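Local coordinates for Hen1 (Anabaena variabilis, PDB 3JWH), which probably transfers a methyl group from S-adenosylmethionine to the 2'-oxygen of the 3'-terminal nucleotide of RNA, at residues 43-48 with 74-79; 189-194 with 202-207. All coordinates share one frame; numbering follows the deposited sequence.

Interaction 1: residues 43-48 with 74-79; sequences LLKILL and DRLRLP
The carbonyl oxygen of L48, near the C-terminal end of helix 42-49, accepts a hydrogen bond from R85 NH1, while across the contact L78 CD2 lies beside the same O at 4.0 Å. R85 NH2 adds a weak bond to L47 O, and a positive guanidinium probably suits this end of the helix, where carbonyls run short of backbone donors. Between 43-48 and 74-79 the closest contacts are carbon on carbon. L48 CD1 sits 3.8 Å from L78 CD1 and 4.1 Å from L76 CD1, one branch serving two leucines of the loop that follows helix 63-73. W83 touches both L48 and L76, adding an aromatic wall to this apolar patch. K45 works by its length. CG stands anti to the backbone N (chi1 -178°) and the chain runs on extended, carrying K45 CE over L76 to a tight 3.4 Å from L76 CD2, with K45 CG 4.0 Å from that same methyl. The methylenes thus cover the leucine while K45 NZ continues toward R75, stopping 5.3 Å from R75 NH1, not in contact. Those like charges would, if anything, repel, so cohesion here rests on the hydrophobic contacts, with no hydrogen bond joining the two segments directly.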
# COMPACT_ATOMS: atom_id res chain seq x y z
N LEU A 43 1.72 8.61 -3.18
CA LEU A 43 1.70 8.49 -1.74
C LEU A 43 3.04 8.94 -1.14
O LEU A 43 3.07 9.55 -0.06
CB LEU A 43 1.38 7.06 -1.32
CG LEU A 43 1.56 6.80 0.18
CD1 LEU A 43 0.56 7.63 0.98
CD2 LEU A 43 1.36 5.33 0.46
N LEU A 44 4.15 8.66 -1.82
CA LEU A 44 5.47 9.06 -1.31
C LEU A 44 5.55 10.60 -1.16
O LEU A 44 6.16 11.10 -0.22
CB LEU A 44 6.60 8.57 -2.22
CG LEU A 44 6.83 7.07 -2.49
CD1 LEU A 44 8.05 6.95 -3.38
CD2 LEU A 44 7.02 6.27 -1.20
N LYS A 45 4.95 11.34 -2.09
CA LYS A 45 4.96 12.80 -2.03
C LYS A 45 4.26 13.30 -0.77
O LYS A 45 4.77 14.18 -0.06
CB LYS A 45 4.29 13.39 -3.27
CG LYS A 45 4.30 14.91 -3.31
CD LYS A 45 3.98 15.44 -4.70
CE LYS A 45 4.41 16.90 -4.84
NZ LYS A 45 4.22 17.42 -6.23
N ILE A 46 3.10 12.72 -0.48
CA ILE A 46 2.33 13.09 0.70
C ILE A 46 3.03 12.74 2.02
O ILE A 46 2.95 13.50 2.97
CB ILE A 46 0.91 12.42 0.64
CG1 ILE A 46 0.07 13.13 -0.43
CG2 ILE A 46 0.20 12.52 1.99
CD1 ILE A 46 -1.15 12.35 -0.87
N LEU A 47 3.71 11.60 2.08
CA LEU A 47 4.40 11.21 3.31
C LEU A 47 5.65 12.07 3.58
O LEU A 47 5.92 12.45 4.72
CB LEU A 47 4.82 9.74 3.24
CG LEU A 47 3.75 8.66 3.07
CD1 LEU A 47 4.40 7.28 3.20
CD2 LEU A 47 2.65 8.84 4.12
N LEU A 48 6.42 12.35 2.54
CA LEU A 48 7.65 13.13 2.66
C LEU A 48 7.36 14.55 3.15
O LEU A 48 8.11 15.11 3.95
CB LEU A 48 8.36 13.20 1.31
CG LEU A 48 9.87 12.93 1.21
CD1 LEU A 48 10.45 13.82 0.11
CD2 LEU A 48 10.58 13.20 2.53
N ASP A 74 10.91 16.06 -6.23
CA ASP A 74 11.84 17.17 -6.20
C ASP A 74 11.16 18.52 -6.37
O ASP A 74 11.80 19.55 -6.24
CB ASP A 74 12.93 17.01 -7.26
CG ASP A 74 14.02 16.07 -6.81
OD1 ASP A 74 14.42 16.17 -5.64
OD2 ASP A 74 14.49 15.25 -7.62
N ARG A 75 9.87 18.50 -6.67
CA ARG A 75 9.13 19.75 -6.82
C ARG A 75 8.78 20.27 -5.43
O ARG A 75 8.22 21.36 -5.28
CB ARG A 75 7.87 19.51 -7.66
CG ARG A 75 8.18 19.09 -9.10
CD ARG A 75 6.92 18.63 -9.83
NE ARG A 75 7.20 18.15 -11.18
CZ ARG A 75 6.30 17.54 -11.95
NH1 ARG A 75 5.07 17.32 -11.50
NH2 ARG A 75 6.63 17.13 -13.17
N LEU A 76 9.13 19.49 -4.41
CA LEU A 76 8.86 19.88 -3.03
C LEU A 76 9.97 20.77 -2.46
O LEU A 76 11.12 20.69 -2.88
CB LEU A 76 8.74 18.65 -2.13
CG LEU A 76 7.66 17.61 -2.46
CD1 LEU A 76 7.79 16.45 -1.50
CD2 LEU A 76 6.29 18.23 -2.35
N ARG A 77 9.60 21.60 -1.51
CA ARG A 77 10.54 22.48 -0.84
C ARG A 77 10.48 21.99 0.59
O ARG A 77 9.40 21.96 1.19
CB ARG A 77 10.08 23.94 -0.96
CG ARG A 77 10.00 24.41 -2.40
CD ARG A 77 11.39 24.45 -3.03
NE ARG A 77 11.40 23.99 -4.42
CZ ARG A 77 10.82 24.62 -5.43
NH1 ARG A 77 10.16 25.76 -5.23
NH2 ARG A 77 10.89 24.10 -6.65
N LEU A 78 11.62 21.57 1.12
CA LEU A 78 11.63 21.03 2.47
C LEU A 78 12.89 21.34 3.23
O LEU A 78 13.92 21.69 2.66
CB LEU A 78 11.48 19.51 2.40
CG LEU A 78 10.28 18.85 1.74
CD1 LEU A 78 10.67 17.43 1.32
CD2 LEU A 78 9.11 18.82 2.71
N PRO A 79 12.83 21.21 4.56
CA PRO A 79 14.03 21.48 5.37
C PRO A 79 15.05 20.39 5.01
O PRO A 79 14.66 19.30 4.58
CB PRO A 79 13.53 21.31 6.80
CG PRO A 79 12.02 21.49 6.70
CD PRO A 79 11.68 20.85 5.40

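Interaction 2: residues 189-194 with 202-207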
# COMPACT_ATOMS: atom_id res chain seq x y z
N GLN A 189 -11.97 -1.56 5.72
CA GLN A 189 -12.40 -0.18 5.82
C GLN A 189 -12.51 0.44 4.43
O GLN A 189 -11.54 1.01 3.93
CB GLN A 189 -11.38 0.62 6.64
CG GLN A 189 -11.25 0.19 8.09
CD GLN A 189 -9.91 0.58 8.71
OE1 GLN A 189 -9.42 1.70 8.51
NE2 GLN A 189 -9.31 -0.34 9.46
N PRO A 190 -13.68 0.33 3.79
CA PRO A 190 -13.82 0.92 2.45
C PRO A 190 -13.53 2.42 2.52
O PRO A 190 -13.81 3.05 3.53
CB PRO A 190 -15.27 0.60 2.08
CG PRO A 190 -15.96 0.61 3.41
CD PRO A 190 -14.98 -0.16 4.27
N ILE A 191 -12.97 2.98 1.46
CA ILE A 191 -12.66 4.40 1.47
C ILE A 191 -13.59 5.23 0.60
O ILE A 191 -13.78 6.42 0.85
CB ILE A 191 -11.18 4.65 1.07
CG1 ILE A 191 -10.95 4.31 -0.41
CG2 ILE A 191 -10.26 3.80 1.94
CD1 ILE A 191 -11.35 5.42 -1.37
N GLY A 192 -14.18 4.61 -0.42
CA GLY A 192 -15.10 5.34 -1.29
C GLY A 192 -16.41 5.74 -0.63
O GLY A 192 -16.42 6.36 0.44
N GLU A 193 -17.52 5.41 -1.27
CA GLU A 193 -18.84 5.74 -0.73
C GLU A 193 -19.85 4.62 -0.96
O GLU A 193 -20.09 4.21 -2.09
CB GLU A 193 -19.35 7.03 -1.38
CG GLU A 193 -18.60 8.26 -0.91
CD GLU A 193 -18.91 9.49 -1.75
OE1 GLU A 193 -20.10 9.85 -1.88
OE2 GLU A 193 -17.95 10.09 -2.28
N ALA A 194 -20.42 4.12 0.14
CA ALA A 194 -21.39 3.04 0.09
C ALA A 194 -22.40 3.24 -1.04
O ALA A 194 -22.89 4.35 -1.26
CB ALA A 194 -22.12 2.93 1.42
N THR A 202 -13.43 1.70 -3.57
CA THR A 202 -12.10 1.23 -3.17
C THR A 202 -12.13 0.43 -1.87
O THR A 202 -12.61 0.92 -0.83
CB THR A 202 -11.12 2.42 -2.98
OG1 THR A 202 -10.97 3.15 -4.21
CG2 THR A 202 -9.74 1.91 -2.52
N GLN A 203 -11.63 -0.80 -1.93
CA GLN A 203 -11.56 -1.66 -0.74
C GLN A 203 -10.17 -1.49 -0.12
O GLN A 203 -9.16 -1.39 -0.83
CB GLN A 203 -11.73 -3.12 -1.12
CG GLN A 203 -12.66 -3.39 -2.27
CD GLN A 203 -12.85 -4.86 -2.50
OE1 GLN A 203 -13.22 -5.60 -1.59
NE2 GLN A 203 -12.60 -5.31 -3.72
N MET A 204 -10.11 -1.45 1.21
CA MET A 204 -8.84 -1.32 1.91
C MET A 204 -8.76 -2.38 3.00
O MET A 204 -9.77 -2.74 3.61
CB MET A 204 -8.70 0.08 2.52
CG MET A 204 -7.41 0.29 3.34
SD MET A 204 -6.96 2.02 3.68
CE MET A 204 -7.63 2.18 5.26
N ALA A 205 -7.57 -2.91 3.22
CA ALA A 205 -7.38 -3.89 4.27
C ALA A 205 -6.23 -3.44 5.14
O ALA A 205 -5.15 -3.11 4.65
CB ALA A 205 -7.08 -5.24 3.67
N VAL A 206 -6.48 -3.37 6.44
CA VAL A 206 -5.45 -2.98 7.38
C VAL A 206 -5.13 -4.23 8.21
O VAL A 206 -5.94 -4.67 9.02
CB VAL A 206 -5.93 -1.84 8.32
CG1 VAL A 206 -4.84 -1.51 9.32
CG2 VAL A 206 -6.26 -0.59 7.50
N PHE A 207 -3.96 -4.82 7.95
CA PHE A 207 -3.51 -6.01 8.67
C PHE A 207 -2.66 -5.58 9.85
O PHE A 207 -1.76 -4.75 9.70
CB PHE A 207 -2.66 -6.91 7.78
CG PHE A 207 -3.39 -7.53 6.65
CD1 PHE A 207 -4.01 -8.77 6.80
CD2 PHE A 207 -3.40 -6.93 5.41
CE1 PHE A 207 -4.59 -9.39 5.73
CE2 PHE A 207 -3.99 -7.54 4.33
CZ PHE A 207 -4.58 -8.77 4.48
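Q189 and I191 prolong the antiparallel pairing of strands 184-188 and 202-209, at the start of the loop that connects them, by bonding to M204 and T202. Q189 N donates to M204 O at 3.3 Å, coming from above the carbonyl plane by 36°; I191 N reaches T202 O at 3.1 Å, tilted only 18° from that plane. P190, which has no N-H to give, fits between these two donors and offers its CA to T202 O in a longer C-H...O contact. The two strands form the edge of the Rossmann-like methyltransferase sheet, whose order 3-2-1-4-5-7-6 places the antiparallel strand 202-209 between 135-141 and the outermost 184-188. I191 packs over T202: its CG1 takes the crowded position between backbone N and carbonyl carbon (chi1 68°), which puts I191 CG1 3.4 Å from T202 CG2. I191 CD1 makes a separate tight contact, 3.4 Å from T202 CB. The other branch of I191, CG2, meets M204 SD at 4.1 Å, the two side chains crossing at about a right angle. Q189 extends its amide over the strand, Q189 NE2 lying 3.6 Å from V206 CG2 and Q189 OE1 3.7 Å from M204 CE. T202 also touches E110, a residue of the S-adenosyl-L-homocysteine pocket.

Both contacts are partly buried and belong to one methyltransferase domain, but they share no element and do not touch, their centres lying 25 Å apart. Interaction 1 sits farther out, its centre about 18 Å from the centre of the chain against 12 Å for interaction 2, and sets a loop against a helix flanking the sheet. Interaction 2 lies within the sheet's own edge. The chemistry follows: here leucines and lysine methylenes hold the loop to the helix, whereas adjacent backbone segments at the sheet edge pair through hydrogen bonds, with side chains packing above them. Helix 13-27 lies against the helix of interaction 1 and against T202 and I191 of interaction 2, without belonging to either contact.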